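Local coordinates for putative short-chain dehydrogenase/reductase (Burkholderia xenovorans, PDB 5IZ4), which probably acts as a nucleotide-dependent oxidoreductase of the short-chain dehydrogenase/reductase family, perhaps reducing 3-oxoacyl-[acyl-carrier-protein] substrates with NADPH, at the adenosine-5'-diphosphate site and the interface of chains A and B. Sequence-based numbering; all coordinates share one arbitrary frame. Chains: chain A/B, Putative short-chain dehydrogenase/reductase.

Contact 1 is the dinucleotide-binding cleft of chain A, occupied by ADP, and contact 2 is part of the two-fold packing of chains A and B; their C-alpha centres lie about 24 Å apart. The two share no residues. Contact 1 draws on the glycine-rich turn leading into helix 25-36, on loops following strands 40-45, 68-72 and 97-100, and on helix 118-146, whereas contact 2 is formed largely by helix 238-250 and strand 259-262 near the C-terminus. The nucleotide site and this patch of the A/B interface thus lie on separate surfaces, and the residues described at the nucleotide all come from chain A.

Contact 1: the adenosine-5'-diphosphate site. Residues chain A 21, 23-26, 46, 50, 73-75, 101-103, 127, 207. With ADP (adenosine-5'-diphosphate), chain C.
The adenine of ADP lies between the ring of A:Phe46 and the branched side chain of A:Val127. With CG anti to the backbone N (chi1 -177°), A:Phe46 lays one face over the fused ring system, centred above ADP C5; the planes of the A:Phe46 ring and the six-membered ADP ring differ by 9°. From the opposite side A:Val127 presents both methyls, CG1 standing 3.8 Å from ADP C5 and CG2 directed at the exocyclic amine. Polar groups read the adenine edge. A:Asp74, its CG also anti to the backbone N, accepts a hydrogen bond at OD1 from ADP N6 over 2.9 Å, the donor lying above the carboxylate plane, while A:Val75 N donates to ADP N1 at 3.0 Å. Together they match the donor-acceptor pattern of adenine. Water 3 joins ADP N3 to the backbone N of A:Gly21. At the ribose, A:Gly103 N donates to the ring oxygen ADP O4' at 3.3 Å. A:Ser24 turns OG between its backbone N and carbonyl carbon (chi1 58°), and this hydroxyl donates to the alpha-phosphate oxygen ADP O2A at 2.5 Å. A:Ile26 N donates to the beta-phosphate oxygen ADP O2B at 2.5 Å, close to the start of helix 25-36, whose dipole may favour the negative charge. ADP, which corresponds to part of the cofactor, may stem from purification or crystallisation. This Rossmann glycine-loop site holds the ADP portion of a nicotinamide cofactor and so would position it for hydride transfer.

Contact 2: the interface of chains A and B. Residues chain A 244, 247, 251, 255, 260; chain B 243-244, 247, 260.
A:Phe247 and B:Phe247 each hold CG anti to the backbone N (chi1 163°) and turn the ring by a chi2 of 80°, which brings them face to face across the two-fold axis. The planes differ by 14° and the A:Phe247 and B:Phe247 ring centroids are 4.3 Å apart, a stack in which CG of each phenylalanine sits above the other's face, offset toward the rim. The side chains cross obliquely, and CB of A:Phe247 rests 3.6 Å from CD1 of B:Phe247. A:Leu244 and B:Leu244, one turn earlier on helix 238-250, also have CG anti to the backbone N and run roughly perpendicular to the opposing phenylalanine. The CD1 branch does the touching: A:Leu244 CD1 meets CZ of B:Phe247 at 3.5 Å, and the twin follows by symmetry. Each leucine methyl comes obliquely over the ring tip from the face that carries the partner phenylalanine. Beyond this core A:Ile260 and B:Ile260 of strand 259-262 cross at about a right angle, CD1 of A:Ile260 lying 4.1 Å from CG2 of B:Ile260. Beside the stacked rings, B:Glu243, bent at chi2, brings OE2 over one face of the A:His251 imidazole without a salt bridge; the carboxylate might favour a protonated histidine. With no polar bond across it, this patch holds chains A and B together by apolar packing in the deposited assembly; since the family commonly forms dimers and tetramers, it may be part of a biological interface.

Contact 1: the adenosine-5'-diphosphate site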
ATOM      1  N   GLY A  21     -23.890  -1.789  15.893  1.00 18.03           N
ATOM      2  CA  GLY A  21     -23.446  -3.152  16.121  1.00 19.29           C
ATOM      3  C   GLY A  21     -23.070  -3.401  17.558  1.00 21.72           C
ATOM      4  O   GLY A  21     -22.189  -4.226  17.836  1.00 23.00           O
ATOM      5  N   ALA A  23     -24.632  -4.715  20.128  1.00 22.35           N
ATOM      6  CA  ALA A  23     -25.210  -5.809  20.899  1.00 22.98           C
ATOM      7  C   ALA A  23     -24.226  -6.934  21.180  1.00 24.76           C
ATOM      8  O   ALA A  23     -24.480  -7.749  22.076  1.00 24.20           O
ATOM      9  CB  ALA A  23     -26.421  -6.385  20.170  1.00 22.09           C
ATOM     10  N   SER A  24     -23.118  -7.007  20.444  1.00 20.51           N
ATOM     11  CA  SER A  24     -22.235  -8.159  20.556  1.00 23.23           C
ATOM     12  C   SER A  24     -20.880  -7.808  19.968  1.00 21.50           C
ATOM     13  O   SER A  24     -20.687  -6.734  19.392  1.00 23.56           O
ATOM     14  CB  SER A  24     -22.816  -9.380  19.843  1.00 30.67           C
ATOM     15  OG  SER A  24     -23.039  -9.079  18.476  1.00 31.23           O
ATOM     16  N   GLY A  25     -19.942  -8.739  20.136  1.00 25.69           N
ATOM     17  CA  GLY A  25     -18.654  -8.670  19.464  1.00 26.76           C
ATOM     18  C   GLY A  25     -17.912  -7.377  19.727  1.00 22.85           C
ATOM     19  O   GLY A  25     -17.856  -6.873  20.857  1.00 21.76           O
ATOM     20  N   ILE A  26     -17.326  -6.831  18.658  1.00 20.64           N
ATOM     21  CA  ILE A  26     -16.467  -5.652  18.775  1.00 18.46           C
ATOM     22  C   ILE A  26     -17.259  -4.449  19.272  1.00 21.64           C
ATOM     23  O   ILE A  26     -16.779  -3.673  20.106  1.00 22.25           O
ATOM     24  CB  ILE A  26     -15.790  -5.377  17.420  1.00 18.05           C
ATOM     25  CG1 ILE A  26     -14.731  -6.445  17.141  1.00 19.43           C
ATOM     26  CG2 ILE A  26     -15.203  -3.956  17.370  1.00 19.15           C
ATOM     27  CD1 ILE A  26     -14.245  -6.456  15.704  1.00 20.54           C
ATOM     28  N   PHE A  46     -29.605  -3.874  17.010  1.00 23.06           N
ATOM     29  CA  PHE A  46     -30.164  -4.166  15.685  1.00 24.93           C
ATOM     30  C   PHE A  46     -31.688  -4.298  15.748  1.00 24.97           C
ATOM     31  O   PHE A  46     -32.418  -3.410  15.293  1.00 31.09           O
ATOM     32  CB  PHE A  46     -29.509  -5.426  15.102  1.00 24.75           C
ATOM     33  CG  PHE A  46     -29.969  -5.779  13.699  1.00 26.12           C
ATOM     34  CD1 PHE A  46     -30.571  -4.832  12.878  1.00 24.80           C
ATOM     35  CD2 PHE A  46     -29.815  -7.073  13.215  1.00 27.00           C
ATOM     36  CE1 PHE A  46     -31.003  -5.172  11.594  1.00 26.06           C
ATOM     37  CE2 PHE A  46     -30.245  -7.414  11.941  1.00 31.61           C
ATOM     38  CZ  PHE A  46     -30.839  -6.465  11.132  1.00 28.37           C
ATOM     39  N   THR A  50     -31.558  -9.256  18.816  1.00 28.48           N
ATOM     40  CA  THR A  50     -30.326  -8.877  19.500  1.00 30.91           C
ATOM     41  C   THR A  50     -30.565  -8.077  20.777  1.00 32.06           C
ATOM     42  O   THR A  50     -29.601  -7.737  21.472  1.00 30.48           O
ATOM     43  CB  THR A  50     -29.418  -8.080  18.554  1.00 29.45           C
ATOM     44  OG1 THR A  50     -30.070  -6.868  18.154  1.00 27.13           O
ATOM     45  CG2 THR A  50     -29.091  -8.897  17.309  1.00 36.21           C
ATOM     46  N   ALA A  73     -31.725   0.382  15.385  1.00 25.85           N
ATOM     47  CA  ALA A  73     -31.561   0.894  14.028  1.00 26.18           C
ATOM     48  C   ALA A  73     -31.073  -0.211  13.107  1.00 24.56           C
ATOM     49  O   ALA A  73     -30.108  -0.911  13.422  1.00 26.43           O
ATOM     50  CB  ALA A  73     -30.584   2.072  13.985  1.00 23.94           C
ATOM     51  N   ASP A  74     -31.747  -0.363  11.980  1.00 20.99           N
ATOM     52  CA  ASP A  74     -31.232  -1.121  10.848  1.00 23.04           C
ATOM     53  C   ASP A  74     -30.487  -0.083  10.021  1.00 20.09           C
ATOM     54  O   ASP A  74     -31.107   0.759   9.373  1.00 21.98           O
ATOM     55  CB  ASP A  74     -32.385  -1.777  10.089  1.00 23.41           C
ATOM     56  CG  ASP A  74     -31.947  -2.537   8.840  1.00 29.24           C
ATOM     57  OD1 ASP A  74     -30.827  -2.322   8.350  1.00 23.16           O
ATOM     58  OD2 ASP A  74     -32.751  -3.348   8.327  1.00 31.03           O
ATOM     59  N   VAL A  75     -29.151  -0.100  10.076  1.00 19.12           N
ATOM     60  CA  VAL A  75     -28.406   1.004   9.477  1.00 18.36           C
ATOM     61  C   VAL A  75     -28.571   1.049   7.962  1.00 19.49           C
ATOM     62  O   VAL A  75     -28.311   2.092   7.348  1.00 20.97           O
ATOM     63  CB  VAL A  75     -26.903   0.963   9.848  1.00 17.31           C
ATOM     64  CG1 VAL A  75     -26.693   1.233  11.348  1.00 21.91           C
ATOM     65  CG2 VAL A  75     -26.264  -0.358   9.434  1.00 18.22           C
ATOM     66  N   CYS A 101     -19.773  -0.377  13.942  1.00 17.85           N
ATOM     67  CA  CYS A 101     -19.518  -1.809  14.059  1.00 19.17           C
ATOM     68  C   CYS A 101     -20.634  -2.671  13.485  1.00 21.26           C
ATOM     69  O   CYS A 101     -20.478  -3.895  13.432  1.00 20.15           O
ATOM     70  CB  CYS A 101     -19.289  -2.214  15.520  1.00 17.62           C
ATOM     71  SG  CYS A 101     -18.083  -1.178  16.387  1.00 20.15           S
ATOM     72  N   ALA A 102     -21.743  -2.078  13.062  1.00 16.44           N
ATOM     73  CA  ALA A 102     -22.800  -2.862  12.441  1.00 19.27           C
ATOM     74  C   ALA A 102     -22.272  -3.497  11.161  1.00 21.86           C
ATOM     75  O   ALA A 102     -21.605  -2.836  10.357  1.00 21.61           O
ATOM     76  CB  ALA A 102     -24.005  -1.974  12.141  1.00 17.87           C
ATOM     77  N   GLY A 103     -22.548  -4.784  10.982  1.00 20.27           N
ATOM     78  CA  GLY A 103     -22.097  -5.448   9.771  1.00 21.41           C
ATOM     79  C   GLY A 103     -22.720  -6.817   9.646  1.00 20.10           C
ATOM     80  O   GLY A 103     -23.340  -7.331  10.581  1.00 26.16           O
ATOM     81  N   VAL A 127     -25.445  -3.276   4.497  1.00 16.02           N
ATOM     82  CA  VAL A 127     -25.084  -3.033   5.892  1.00 15.25           C
ATOM     83  C   VAL A 127     -23.679  -2.467   5.993  1.00 19.81           C
ATOM     84  O   VAL A 127     -23.432  -1.479   6.698  1.00 17.94           O
ATOM     85  CB  VAL A 127     -25.200  -4.322   6.723  1.00 18.09           C
ATOM     86  CG1 VAL A 127     -24.938  -4.010   8.196  1.00 19.14           C
ATOM     87  CG2 VAL A 127     -26.556  -5.007   6.519  1.00 17.61           C
ATOM     88  N   ASP A 207     -15.160 -14.342  19.477  1.00 42.71           N
ATOM     89  CA  ASP A 207     -16.220 -13.725  20.265  0.54 49.29           C
ATOM     90  C   ASP A 207     -16.640 -14.566  21.468  1.00 55.35           C
ATOM     91  O   ASP A 207     -17.529 -14.143  22.217  1.00 56.61           O
ATOM     92  CB  ASP A 207     -17.438 -13.447  19.378  0.54 50.52           C
ATOM     93  CG  ASP A 207     -17.123 -12.498  18.237  0.54 51.32           C
ATOM     94  OD1 ASP A 207     -17.006 -11.282  18.490  0.54 51.78           O
ATOM     95  OD2 ASP A 207     -16.995 -12.965  17.085  0.54 54.14           O
TER
HETATM   96  PB  ADP C 300     -17.928  -8.523  15.150  1.00 75.41           P
HETATM   97  O1B ADP C 300     -18.440  -7.422  14.152  1.00 78.40           O
HETATM   98  O2B ADP C 300     -17.929  -8.144  16.659  1.00 71.57           O
HETATM   99  O3B ADP C 300     -16.708  -9.383  14.690  1.00 84.00           O
HETATM  100  PA  ADP C 300     -20.852  -9.345  15.343  1.00 60.68           P
HETATM  101  O1A ADP C 300     -21.791 -10.068  14.221  1.00 54.81           O
HETATM  102  O2A ADP C 300     -21.302  -9.735  16.786  1.00 64.01           O
HETATM  103  O3A ADP C 300     -19.353  -9.632  14.916  1.00 75.39           O
HETATM  104  O5' ADP C 300     -21.285  -7.780  15.019  1.00 56.09           O
HETATM  105  C5' ADP C 300     -22.218  -7.439  13.982  1.00 32.72           C
HETATM  106  C4' ADP C 300     -23.313  -6.636  14.689  1.00 31.35           C
HETATM  107  O4' ADP C 300     -24.058  -5.810  13.709  1.00 23.89           O
HETATM  108  C3' ADP C 300     -24.378  -7.510  15.399  1.00 28.52           C
HETATM  109  O3' ADP C 300     -24.849  -6.906  16.571  1.00 36.78           O
HETATM  110  C2' ADP C 300     -25.497  -7.501  14.321  1.00 31.17           C
HETATM  111  O2' ADP C 300     -26.717  -7.795  15.003  1.00 38.43           O
HETATM  112  C1' ADP C 300     -25.441  -6.055  13.867  1.00 22.00           C
HETATM  113  N9  ADP C 300     -26.142  -5.863  12.580  1.00 22.36           N
HETATM  114  C8  ADP C 300     -26.269  -6.744  11.494  1.00 21.72           C
HETATM  115  N7  ADP C 300     -26.982  -6.202  10.536  1.00 21.69           N
HETATM  116  C5  ADP C 300     -27.337  -4.946  10.989  1.00 22.64           C
HETATM  117  C6  ADP C 300     -28.082  -3.928  10.423  1.00 18.53           C
HETATM  118  N6  ADP C 300     -28.619  -4.078   9.187  1.00 22.84           N
HETATM  119  N1  ADP C 300     -28.264  -2.796  11.112  1.00 18.56           N
HETATM  120  C2  ADP C 300     -27.728  -2.683  12.340  1.00 18.47           C
HETATM  121  N3  ADP C 300     -27.010  -3.606  12.954  1.00 23.66           N
HETATM  122  C4  ADP C 300     -26.822  -4.733  12.253  1.00 23.10           C
HETATM  123  O   HOH W   1     -26.319  -4.625  17.538  1.00 21.20           O
HETATM  124  O   HOH W   2     -20.074  -5.535  16.671  1.00 21.94           O
HETATM  125  O   HOH W   3     -26.693  -2.557  15.520  1.00 24.59           O

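Contact 2: the interface of chains A and B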
ATOM      1  N   LEU A 244      -8.204  -0.219  20.450  1.00 16.49           N
ATOM      2  CA  LEU A 244      -7.750   0.536  19.291  1.00 15.40           C
ATOM      3  C   LEU A 244      -8.751   1.628  18.917  1.00 20.89           C
ATOM      4  O   LEU A 244      -8.356   2.755  18.595  1.00 19.43           O
ATOM      5  CB  LEU A 244      -7.510  -0.432  18.131  1.00 19.49           C
ATOM      6  CG  LEU A 244      -6.920   0.019  16.796  1.00 28.16           C
ATOM      7  CD1 LEU A 244      -5.562   0.686  16.962  1.00 24.01           C
ATOM      8  CD2 LEU A 244      -6.805  -1.190  15.878  1.00 27.71           C
ATOM      9  N   PHE A 247      -8.260   4.312  21.499  1.00 18.12           N
ATOM     10  CA  PHE A 247      -7.011   5.045  21.312  1.00 20.71           C
ATOM     11  C   PHE A 247      -7.119   6.035  20.162  1.00 19.12           C
ATOM     12  O   PHE A 247      -6.722   7.199  20.292  1.00 20.68           O
ATOM     13  CB  PHE A 247      -5.832   4.098  21.057  1.00 19.57           C
ATOM     14  CG  PHE A 247      -4.631   4.806  20.474  1.00 21.50           C
ATOM     15  CD1 PHE A 247      -3.778   5.531  21.290  1.00 27.21           C
ATOM     16  CD2 PHE A 247      -4.396   4.799  19.105  1.00 22.24           C
ATOM     17  CE1 PHE A 247      -2.703   6.208  20.761  1.00 22.78           C
ATOM     18  CE2 PHE A 247      -3.320   5.482  18.569  1.00 22.34           C
ATOM     19  CZ  PHE A 247      -2.478   6.189  19.403  1.00 22.46           C
ATOM     20  N   HIS A 251      -6.590   9.729  21.706  1.00 19.30           N
ATOM     21  CA  HIS A 251      -5.162   9.995  21.851  1.00 20.00           C
ATOM     22  C   HIS A 251      -4.434  10.116  20.520  1.00 19.51           C
ATOM     23  O   HIS A 251      -3.200  10.028  20.495  1.00 23.59           O
ATOM     24  CB  HIS A 251      -4.502   8.903  22.694  1.00 21.15           C
ATOM     25  CG  HIS A 251      -5.019   8.834  24.094  1.00 23.37           C
ATOM     26  ND1 HIS A 251      -4.981   9.910  24.953  1.00 25.52           N
ATOM     27  CD2 HIS A 251      -5.575   7.814  24.791  1.00 26.40           C
ATOM     28  CE1 HIS A 251      -5.504   9.561  26.116  1.00 31.09           C
ATOM     29  NE2 HIS A 251      -5.871   8.294  26.044  1.00 25.60           N
ATOM     30  N   ILE A 255      -4.108  11.443  13.430  1.00 15.14           N
ATOM     31  CA  ILE A 255      -4.352  10.248  12.631  1.00 13.75           C
ATOM     32  C   ILE A 255      -5.718  10.370  11.970  1.00 14.28           C
ATOM     33  O   ILE A 255      -6.749  10.455  12.651  1.00 17.10           O
ATOM     34  CB  ILE A 255      -4.246   8.968  13.477  1.00 15.16           C
ATOM     35  CG1 ILE A 255      -2.822   8.819  14.024  1.00 18.33           C
ATOM     36  CG2 ILE A 255      -4.585   7.747  12.642  1.00 13.76           C
ATOM     37  CD1 ILE A 255      -2.581   7.499  14.732  1.00 18.94           C
ATOM     38  N   ILE A 260      -5.927   0.690  10.018  1.00 15.70           N
ATOM     39  CA  ILE A 260      -4.991   0.090  10.971  0.68 17.48           C
ATOM     40  C   ILE A 260      -5.268  -1.404  11.043  1.00 20.58           C
ATOM     41  O   ILE A 260      -6.360  -1.810  11.462  1.00 17.63           O
ATOM     42  CB  ILE A 260      -5.128   0.714  12.369  0.68 18.66           C
ATOM     43  CG1 ILE A 260      -5.128   2.239  12.288  0.68 23.10           C
ATOM     44  CG2 ILE A 260      -3.997   0.220  13.268  0.68 15.80           C
ATOM     45  CD1 ILE A 260      -3.851   2.801  11.731  0.68 16.73           C
TER
ATOM     46  N   GLU B 243       2.583   8.885  22.691  1.00 19.67           N
ATOM     47  CA  GLU B 243       1.344   8.165  23.001  1.00 16.14           C
ATOM     48  C   GLU B 243       1.169   6.963  22.088  1.00 19.11           C
ATOM     49  O   GLU B 243       0.749   5.888  22.532  1.00 20.69           O
ATOM     50  CB  GLU B 243       0.115   9.078  22.868  1.00 20.72           C
ATOM     51  CG  GLU B 243      -0.133  10.060  23.999  1.00 30.93           C
ATOM     52  CD  GLU B 243      -0.453   9.407  25.346  1.00 24.43           C
ATOM     53  OE1 GLU B 243      -0.170  10.050  26.371  1.00 36.25           O
ATOM     54  OE2 GLU B 243      -0.995   8.280  25.384  1.00 31.06           O
ATOM     55  N   LEU B 244       1.462   7.134  20.797  1.00 16.49           N
ATOM     56  CA  LEU B 244       1.351   6.028  19.858  1.00 15.40           C
ATOM     57  C   LEU B 244       2.360   4.926  20.180  1.00 20.89           C
ATOM     58  O   LEU B 244       2.026   3.737  20.128  1.00 19.43           O
ATOM     59  CB  LEU B 244       1.533   6.562  18.437  1.00 19.49           C
ATOM     60  CG  LEU B 244       1.362   5.680  17.201  1.00 28.16           C
ATOM     61  CD1 LEU B 244      -0.012   5.031  17.140  1.00 24.01           C
ATOM     62  CD2 LEU B 244       1.601   6.528  15.958  1.00 27.71           C
ATOM     63  N   PHE B 247       0.954   3.181  23.195  1.00 18.12           N
ATOM     64  CA  PHE B 247      -0.212   2.363  22.873  1.00 20.71           C
ATOM     65  C   PHE B 247       0.196   1.065  22.191  1.00 19.12           C
ATOM     66  O   PHE B 247      -0.282  -0.015  22.555  1.00 20.68           O
ATOM     67  CB  PHE B 247      -1.202   3.117  21.979  1.00 19.57           C
ATOM     68  CG  PHE B 247      -2.199   2.198  21.309  1.00 21.50           C
ATOM     69  CD1 PHE B 247      -3.299   1.728  22.006  1.00 27.21           C
ATOM     70  CD2 PHE B 247      -1.997   1.759  20.007  1.00 22.24           C
ATOM     71  CE1 PHE B 247      -4.191   0.863  21.414  1.00 22.78           C
ATOM     72  CE2 PHE B 247      -2.888   0.885  19.410  1.00 22.34           C
ATOM     73  CZ  PHE B 247      -3.983   0.437  20.121  1.00 22.46           C
ATOM     74  N   ILE B 260       2.486   2.839  11.033  1.00 15.70           N
ATOM     75  CA  ILE B 260       1.333   3.662  11.406  0.68 17.48           C
ATOM     76  C   ILE B 260       1.652   5.113  11.082  1.00 20.58           C
ATOM     77  O   ILE B 260       2.579   5.688  11.667  1.00 17.63           O
ATOM     78  CB  ILE B 260       0.997   3.523  12.900  0.68 18.66           C
ATOM     79  CG1 ILE B 260       0.943   2.053  13.311  0.68 23.10           C
ATOM     80  CG2 ILE B 260      -0.329   4.217  13.197  0.68 15.80           C
ATOM     81  CD1 ILE B 260      -0.125   1.278  12.595  0.68 16.73           C
TER